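Local coordinates for ABC transporter substrate-binding protein (Rhizobium radiobacter, PDB 6TFX) that binds a mannityl opine in the periplasm and probably delivers it to an ABC transporter for import into the bacterium, at residues T25-T30 / I199-L204; W60-N63 / V68-F71; S107-A112 / L396-H401. All coordinates share one frame; numbering follows the deposited sequence. Where two conformers were deposited one is given.

Interaction 1 (T25-T30 / I199-L204); sequences TTSDRT and ISYRFL. With N72 ((2~{R})-2-[[(3~{R},4~{R},5~{S})-3,4,5,6-tetrakis(oxidanyl)-2-oxidanylidene-hexyl]amino]pentanedioic acid), chain C.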
# COMPACT_ATOMS: atom_id res chain seq x y z
N THR A 25 0.71 4.17 5.55
CA THR A 25 1.33 2.99 6.17
C THR A 25 0.31 1.85 6.18
O THR A 25 -0.91 2.10 6.19
CB THR A 25 1.78 3.30 7.60
OG1 THR A 25 0.63 3.52 8.40
CG2 THR A 25 2.73 4.53 7.67
N THR A 26 0.79 0.60 6.22
CA THR A 26 -0.16 -0.53 6.25
C THR A 26 -1.12 -0.37 7.45
O THR A 26 -2.33 -0.61 7.31
CB THR A 26 0.60 -1.85 6.38
OG1 THR A 26 1.28 -2.07 5.15
CG2 THR A 26 -0.34 -3.03 6.62
N SER A 27 -0.59 0.02 8.63
CA SER A 27 -1.45 0.13 9.81
C SER A 27 -2.56 1.17 9.63
O SER A 27 -3.72 0.89 9.95
CB SER A 27 -0.64 0.43 11.05
OG SER A 27 -1.51 0.38 12.17
N ASP A 28 -2.22 2.35 9.11
CA ASP A 28 -3.26 3.38 8.92
C ASP A 28 -4.25 2.92 7.83
O ASP A 28 -5.46 3.08 8.00
CB ASP A 28 -2.64 4.73 8.54
CG ASP A 28 -1.98 5.52 9.67
OD1 ASP A 28 -2.12 5.11 10.87
OD2 ASP A 28 -1.34 6.55 9.37
N ARG A 29 -3.74 2.29 6.73
CA ARG A 29 -4.65 1.81 5.67
C ARG A 29 -5.58 0.71 6.20
O ARG A 29 -6.73 0.59 5.74
CB ARG A 29 -3.86 1.25 4.48
CG ARG A 29 -3.08 2.31 3.72
CD ARG A 29 -2.40 1.62 2.56
NE ARG A 29 -1.51 2.47 1.77
CZ ARG A 29 -1.87 3.15 0.68
NH1 ARG A 29 -3.15 3.20 0.30
NH2 ARG A 29 -0.97 3.82 -0.02
N THR A 30 -5.07 -0.14 7.12
CA THR A 30 -5.87 -1.23 7.69
C THR A 30 -7.04 -0.64 8.50
O THR A 30 -8.19 -1.00 8.29
CB THR A 30 -5.03 -2.15 8.56
OG1 THR A 30 -3.97 -2.70 7.77
CG2 THR A 30 -5.86 -3.31 9.17
N ILE A 199 -13.25 -3.93 18.63
CA ILE A 199 -11.92 -4.31 18.15
C ILE A 199 -10.93 -3.52 19.01
O ILE A 199 -11.03 -2.29 19.09
CB ILE A 199 -11.67 -4.02 16.65
CG1 ILE A 199 -12.71 -4.75 15.75
CG2 ILE A 199 -10.23 -4.40 16.25
CD1 ILE A 199 -12.73 -4.19 14.31
N SER A 200 -9.99 -4.23 19.64
CA SER A 200 -8.89 -3.60 20.38
C SER A 200 -7.68 -3.79 19.47
O SER A 200 -7.20 -4.91 19.29
CB SER A 200 -8.69 -4.27 21.74
OG SER A 200 -7.58 -3.66 22.40
N TYR A 201 -7.27 -2.71 18.80
CA TYR A 201 -6.21 -2.70 17.80
C TYR A 201 -4.95 -2.24 18.51
O TYR A 201 -4.79 -1.05 18.78
CB TYR A 201 -6.64 -1.77 16.68
CG TYR A 201 -5.74 -1.76 15.46
CD1 TYR A 201 -4.68 -0.86 15.36
CD2 TYR A 201 -6.01 -2.58 14.37
CE1 TYR A 201 -3.90 -0.79 14.21
CE2 TYR A 201 -5.25 -2.51 13.20
CZ TYR A 201 -4.18 -1.63 13.13
OH TYR A 201 -3.41 -1.54 12.00
N ARG A 202 -4.10 -3.20 18.86
CA ARG A 202 -2.90 -2.97 19.68
C ARG A 202 -1.62 -2.73 18.90
O ARG A 202 -1.27 -3.54 18.04
CB ARG A 202 -2.71 -4.14 20.65
CG ARG A 202 -3.80 -4.23 21.71
CD ARG A 202 -3.48 -5.29 22.77
NE ARG A 202 -2.26 -4.99 23.51
CZ ARG A 202 -1.57 -5.89 24.22
NH1 ARG A 202 -1.99 -7.15 24.29
NH2 ARG A 202 -0.46 -5.53 24.86
N PHE A 203 -0.89 -1.67 19.28
CA PHE A 203 0.40 -1.31 18.68
C PHE A 203 1.50 -2.10 19.37
O PHE A 203 1.79 -1.86 20.55
CB PHE A 203 0.64 0.20 18.77
CG PHE A 203 -0.39 0.97 17.98
CD1 PHE A 203 -0.49 0.81 16.60
CD2 PHE A 203 -1.26 1.85 18.60
CE1 PHE A 203 -1.44 1.51 15.87
CE2 PHE A 203 -2.21 2.56 17.87
CZ PHE A 203 -2.31 2.37 16.51
N LEU A 204 1.98 -3.15 18.71
CA LEU A 204 3.00 -4.02 19.29
C LEU A 204 4.10 -4.21 18.27
O LEU A 204 4.24 -5.30 17.69
CB LEU A 204 2.39 -5.38 19.73
CG LEU A 204 1.46 -5.32 20.94
CD1 LEU A 204 0.57 -6.54 21.00
CD2 LEU A 204 2.26 -5.21 22.26
OAB N72 C . 10.11 -7.20 4.62
CAF N72 C . 9.54 -6.16 3.81
CAG N72 C . 8.55 -5.17 4.51
OAC N72 C . 8.08 -5.64 5.73
CAH N72 C . 7.56 -4.58 3.50
OAM N72 C . 7.38 -5.12 2.25
CAI N72 C . 6.09 -4.22 3.58
OAD N72 C . 5.41 -5.07 4.47
CAJ N72 C . 5.88 -2.73 3.72
OAE N72 C . 6.78 -1.96 3.30
CAK N72 C . 4.60 -2.19 4.43
N N72 C . 3.73 -1.53 3.49
CA N72 C . 3.45 -0.14 3.56
C N72 C . 4.31 0.72 4.45
O N72 C . 5.39 1.40 4.24
CB N72 C . 3.18 0.40 2.16
CG N72 C . 3.38 1.89 1.88
CD N72 C . 2.48 2.43 0.76
OE1 N72 C . 1.34 1.92 0.52
OE2 N72 C . 2.90 3.39 0.07
OXT N72 C . 3.68 0.69 5.52
O HOH W 1 -2.52 -3.42 10.21

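Interaction 2 (W60-N63 / V68-F71); sequences WESN and VWTF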
# COMPACT_ATOMS: atom_id res chain seq x y z
N TRP A 60 -24.99 1.59 -11.18
CA TRP A 60 -24.34 2.63 -11.95
C TRP A 60 -24.43 2.28 -13.40
O TRP A 60 -24.67 1.12 -13.75
CB TRP A 60 -22.89 2.84 -11.54
CG TRP A 60 -22.03 1.62 -11.62
CD1 TRP A 60 -21.25 1.23 -12.68
CD2 TRP A 60 -21.84 0.64 -10.59
NE1 TRP A 60 -20.61 0.04 -12.38
CE2 TRP A 60 -20.95 -0.34 -11.10
CE3 TRP A 60 -22.32 0.50 -9.28
CZ2 TRP A 60 -20.58 -1.46 -10.36
CZ3 TRP A 60 -21.94 -0.60 -8.54
CH2 TRP A 60 -21.08 -1.57 -9.08
N GLU A 61 -24.22 3.29 -14.25
CA GLU A 61 -24.22 3.09 -15.69
C GLU A 61 -23.34 4.14 -16.34
O GLU A 61 -23.09 5.20 -15.75
CB GLU A 61 -25.66 3.16 -16.25
CG GLU A 61 -26.35 4.50 -16.12
CD GLU A 61 -27.83 4.49 -16.45
OE1 GLU A 61 -28.23 3.80 -17.42
OE2 GLU A 61 -28.60 5.18 -15.74
N SER A 62 -22.87 3.84 -17.53
CA SER A 62 -22.09 4.81 -18.29
C SER A 62 -22.79 5.08 -19.59
O SER A 62 -23.59 4.24 -20.05
CB SER A 62 -20.69 4.27 -18.58
OG SER A 62 -20.74 3.06 -19.32
N ASN A 63 -22.48 6.22 -20.21
CA ASN A 63 -23.00 6.53 -21.54
C ASN A 63 -22.18 5.69 -22.56
O ASN A 63 -21.19 5.03 -22.17
CB ASN A 63 -22.92 8.03 -21.85
CG ASN A 63 -21.52 8.59 -21.89
OD1 ASN A 63 -20.55 7.96 -21.44
ND2 ASN A 63 -21.40 9.78 -22.46
N VAL A 68 -19.11 9.49 -19.30
CA VAL A 68 -20.03 10.00 -18.27
C VAL A 68 -20.61 8.81 -17.54
O VAL A 68 -21.26 7.96 -18.16
CB VAL A 68 -21.13 10.92 -18.87
CG1 VAL A 68 -22.06 11.44 -17.77
CG2 VAL A 68 -20.51 12.08 -19.65
N TRP A 69 -20.35 8.75 -16.23
CA TRP A 69 -20.80 7.67 -15.36
C TRP A 69 -21.78 8.20 -14.34
O TRP A 69 -21.51 9.22 -13.69
CB TRP A 69 -19.60 7.06 -14.65
CG TRP A 69 -18.68 6.34 -15.58
CD1 TRP A 69 -17.83 6.89 -16.50
CD2 TRP A 69 -18.48 4.92 -15.66
NE1 TRP A 69 -17.14 5.90 -17.17
CE2 TRP A 69 -17.50 4.69 -16.65
CE3 TRP A 69 -19.01 3.82 -14.94
CZ2 TRP A 69 -17.05 3.40 -16.97
CZ3 TRP A 69 -18.57 2.54 -15.27
CH2 TRP A 69 -17.60 2.34 -16.26
N THR A 70 -22.91 7.50 -14.19
CA THR A 70 -23.95 7.94 -13.24
C THR A 70 -24.11 6.86 -12.18
O THR A 70 -24.37 5.71 -12.52
CB THR A 70 -25.26 8.24 -13.97
OG1 THR A 70 -25.00 9.20 -15.00
CG2 THR A 70 -26.34 8.78 -13.03
N PHE A 71 -23.90 7.25 -10.91
CA PHE A 71 -24.01 6.35 -9.77
C PHE A 71 -25.26 6.65 -8.96
O PHE A 71 -25.47 7.81 -8.59
CB PHE A 71 -22.78 6.47 -8.85
CG PHE A 71 -21.53 5.90 -9.48
CD1 PHE A 71 -20.79 6.65 -10.40
CD2 PHE A 71 -21.10 4.61 -9.18
CE1 PHE A 71 -19.68 6.10 -11.04
CE2 PHE A 71 -19.97 4.07 -9.80
CZ PHE A 71 -19.28 4.81 -10.73
O HOH W 2 -24.10 8.11 -17.40
O HOH W 3 -27.16 5.26 -12.85

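Interaction 3 (S107-A112 / L396-H401); sequences SGDYAA and LTQFYH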
# COMPACT_ATOMS: atom_id res chain seq x y z
N SER A 107 -3.83 12.25 -5.44
CA SER A 107 -4.49 13.01 -6.49
C SER A 107 -4.13 12.58 -7.90
O SER A 107 -4.98 12.65 -8.77
CB SER A 107 -4.24 14.50 -6.34
OG SER A 107 -2.86 14.79 -6.51
N GLY A 108 -2.87 12.15 -8.13
CA GLY A 108 -2.43 11.78 -9.47
C GLY A 108 -3.23 10.63 -10.08
O GLY A 108 -3.43 10.60 -11.30
N ASP A 109 -3.72 9.71 -9.24
CA ASP A 109 -4.54 8.58 -9.72
C ASP A 109 -5.84 9.09 -10.40
O ASP A 109 -6.41 8.38 -11.24
CB ASP A 109 -4.97 7.72 -8.51
CG ASP A 109 -3.89 6.83 -7.92
OD1 ASP A 109 -2.86 6.63 -8.59
OD2 ASP A 109 -4.09 6.30 -6.78
N TYR A 110 -6.30 10.30 -10.02
CA TYR A 110 -7.58 10.90 -10.46
C TYR A 110 -7.43 11.98 -11.51
O TYR A 110 -8.41 12.69 -11.79
CB TYR A 110 -8.32 11.45 -9.23
CG TYR A 110 -8.60 10.37 -8.23
CD1 TYR A 110 -9.72 9.55 -8.36
CD2 TYR A 110 -7.66 10.04 -7.24
CE1 TYR A 110 -9.95 8.50 -7.48
CE2 TYR A 110 -7.84 8.94 -6.41
CZ TYR A 110 -8.99 8.16 -6.54
OH TYR A 110 -9.21 7.08 -5.73
N ALA A 111 -6.26 12.07 -12.15
CA ALA A 111 -6.00 13.12 -13.14
C ALA A 111 -6.98 13.13 -14.31
O ALA A 111 -7.19 14.19 -14.92
CB ALA A 111 -4.57 13.05 -13.64
N ALA A 112 -7.60 11.96 -14.64
CA ALA A 112 -8.52 11.91 -15.78
C ALA A 112 -9.95 12.27 -15.43
O ALA A 112 -10.81 12.29 -16.32
CB ALA A 112 -8.47 10.54 -16.43
N LEU A 396 4.15 2.26 -12.11
CA LEU A 396 5.10 3.03 -12.92
C LEU A 396 4.93 4.54 -12.74
O LEU A 396 5.92 5.26 -12.61
CB LEU A 396 4.95 2.68 -14.41
CG LEU A 396 5.41 1.28 -14.78
CD1 LEU A 396 4.99 0.97 -16.22
CD2 LEU A 396 6.96 1.12 -14.63
N THR A 397 3.69 5.02 -12.79
CA THR A 397 3.49 6.46 -12.67
C THR A 397 3.93 6.95 -11.29
O THR A 397 4.60 7.97 -11.18
CB THR A 397 2.02 6.83 -12.95
OG1 THR A 397 1.71 6.47 -14.30
CG2 THR A 397 1.75 8.31 -12.70
N GLN A 398 3.50 6.24 -10.24
CA GLN A 398 3.77 6.74 -8.88
C GLN A 398 5.23 6.70 -8.45
O GLN A 398 5.71 7.61 -7.76
CB GLN A 398 2.89 5.96 -7.89
CG GLN A 398 1.39 6.21 -8.17
CD GLN A 398 0.51 5.51 -7.18
OE1 GLN A 398 0.87 5.33 -6.03
NE2 GLN A 398 -0.69 5.14 -7.61
N PHE A 399 5.93 5.63 -8.83
CA PHE A 399 7.33 5.47 -8.40
C PHE A 399 8.35 5.98 -9.41
O PHE A 399 9.50 6.26 -8.99
CB PHE A 399 7.61 3.99 -8.15
CG PHE A 399 7.03 3.48 -6.87
CD1 PHE A 399 7.74 3.59 -5.67
CD2 PHE A 399 5.75 2.92 -6.85
CE1 PHE A 399 7.19 3.12 -4.47
CE2 PHE A 399 5.18 2.49 -5.63
CZ PHE A 399 5.92 2.56 -4.46
N TYR A 400 8.02 6.04 -10.72
CA TYR A 400 9.04 6.32 -11.71
C TYR A 400 8.77 7.46 -12.71
O TYR A 400 9.72 7.82 -13.41
CB TYR A 400 9.38 5.03 -12.49
CG TYR A 400 9.66 3.85 -11.59
CD1 TYR A 400 10.71 3.88 -10.67
CD2 TYR A 400 8.86 2.70 -11.64
CE1 TYR A 400 10.96 2.80 -9.82
CE2 TYR A 400 9.10 1.62 -10.79
CZ TYR A 400 10.12 1.69 -9.85
OH TYR A 400 10.36 0.63 -9.01
N HIS A 401 7.54 8.01 -12.79
CA HIS A 401 7.31 9.11 -13.74
C HIS A 401 7.85 10.39 -13.11
O HIS A 401 7.70 10.58 -11.90
CB HIS A 401 5.82 9.25 -14.05
CG HIS A 401 5.55 10.23 -15.15
ND1 HIS A 401 5.58 11.60 -14.92
CD2 HIS A 401 5.32 10.01 -16.46
CE1 HIS A 401 5.31 12.16 -16.10
NE2 HIS A 401 5.15 11.25 -17.05
O HOH W 4 -2.82 4.13 -5.58

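Interaction 1 (T25-T30 / I199-L204)
The rings of Tyr201 and Phe203 both turn their edges to helix 26-30. At the Tyr201 edge, Ser27 OG lies near the ring plane, 2.7 Å from Tyr201 OH, a probable hydrogen bond, though the phenol proton has another acceptor within reach; Thr30 CG2 approaches Tyr201 CE2 at 4.2 Å. The same Ser27 OG sits at the edge of Phe203, 3.9 Å from its CE1. Serine suits the place because its short side chain, with OG anti to the backbone N (chi1 -174°), brings a hydroxyl to the phenol oxygen and to the edge of Phe203. A water ties Tyr201 OH to Thr30 OG1, which itself donates to Thr26 O at 2.7 Å, so that carbonyl accepts from both the amide and the hydroxyl of Thr30.

The other side of the helix start meets the opine. Thr25 is the N-cap, its OG1 accepting from Asp28 N at 3.2 Å, and Thr26 N donates to N72 OXT at 3.0 Å with an angle of 154° at the hydrogen. An amide in the first turn suits a carboxylate, since the helix dipole would probably add to the attraction. Arg29, extended from CG to NE, brings two weak bonds to N72 OE1, the NH2 one at 3.0 Å; NE also bonds Thr24 O and NH1 bonds Ser143 OG, which help hold the guanidinium in place.

The axes of segments 26-30 and 199-203 run nearly antiparallel (171°) and approach to 11.6 Å. Strand 198-203 lies between strands 5-10 and 180-185 of the mixed sheet, where Tyr201 packs on Met8, Val10 and Leu183, and Phe203 on Val181.

Interaction 2 (W60-N63 / V68-F71)
A beta hairpin joins Trp60 to Phe71, Glu61 to Thr70 and Ser62 to Trp69 in antiparallel register, at the edge of a four-stranded sheet whose outermost strand here is 57-62. Glu61 and Thr70 form the hydrogen-bonded pair, with Glu61 N to Thr70 O at 3.0 Å and Thr70 N to Glu61 O at 2.8 Å. Towards the turn, Asn63 N donates to Val68 O at 3.0 Å. The return bond goes to a side chain, Val68 N to Asn63 OD1 at 3.0 Å, with the donor 52° out of the amide's carbonyl plane. Asparagine fits because its short amide can stand in for a main-chain acceptor where the strand ends.

The two non-hydrogen-bonded pairs put their side chains on one face. Ser62 CB rests over the six-membered ring of Trp69 in a CH-pi contact, 3.8 Å from its centroid; a small residue lets the indole lie close to the strand. Trp60 CB lies over the face of Phe71, offset toward the rim, 3.5 Å from its CD2, and the two rings are near parallel but slid apart. With its CG between the backbone N and the carbonyl carbon (chi1 57°), the Trp60 indole stands beside that of Trp69, and Trp60 CD1 lies at the edge of the Trp69 ring, near its plane, 4.0 Å from CZ3. Helix 135-138 meets this face, Leu136 touching Trp60 and Leu135 touching Trp69, while Trp69 NE1 donates to Gln66 O.

On the face of Glu61 and Thr70 one water joins Thr70 OG1 to Val68 O, and another donates to Glu61 OE2 and Thr70 O. The two faces thus differ in chemistry: aromatic rings gather toward helix 135-138 on one, and waters bind on the other.

Interaction 3 (S107-A112 / L396-H401)
Asp109 OD1 and Gln398 NE2 approach to 2.8 Å, the sole direct contact between loop 107-112 and the end of helix 392-400. The side chains cross at about a right angle, with the carboxylate and amide planes turned 49° apart. A water completes a second path, donating to Asp109 OD2 at 2.8 Å and accepting from Gln398 NE2 at 3.1 Å. The second carboxylate oxygen is thus reached through solvent. Glutamine suits the site because its chain, extended beyond CG, reaches out from the helix and ends in a neutral group that offers its NE2 to the water and its OE1 to Arg388.

Gln398 OE1 takes its bond from Arg388 NE, which fixes which end of the amide faces Asp109. Arg388 NH2 in turn is hydrogen-bonded to the opine, so Gln398, about 7 Å from the ligand at the nearest atoms, acts as a second-shell residue to the pocket. In solute-binding proteins of this family the ligand lies between two lobes that close over it; with the opine bound, the pair joins two parts of the chain far apart in sequence, consistent with a closed form.

Farther out, Asp109 belongs to a 3-10 turn in which Tyr110 N bonds Ser107 O at 3.0 Å, and Tyr110 OH is anchored on Leu138 O. On the other side of the contact, the backbone of Gln398 bonds Val413, Leu396 packs against helices 422-430 and 434-450, and Thr397 OG1 is shared between Asp393 O and Arg429 NH2.

Overall arrangement
From the N terminus, helix 26-35 opens the loop that interaction 1 closes at strand 198-203. Within that loop, interaction 2 closes a short hairpin of its own at the edge of the four-stranded sheet. Segment 107-112, just before strand 113-118 of the same sheet, then starts interaction 3, which closes only at helix 392-400, so interactions 1 and 3 cross along the chain while 2 and 3 follow in series. Interactions 1 and 3 lie on opposite sides of the chain's centre, nearest atoms about 6 Å apart; Arg388, which bonds the opine, touches Arg29 of interaction 1 and bonds Gln398 of interaction 3. Interaction 2 is remote, its centre about 35 Å from that of interaction 1.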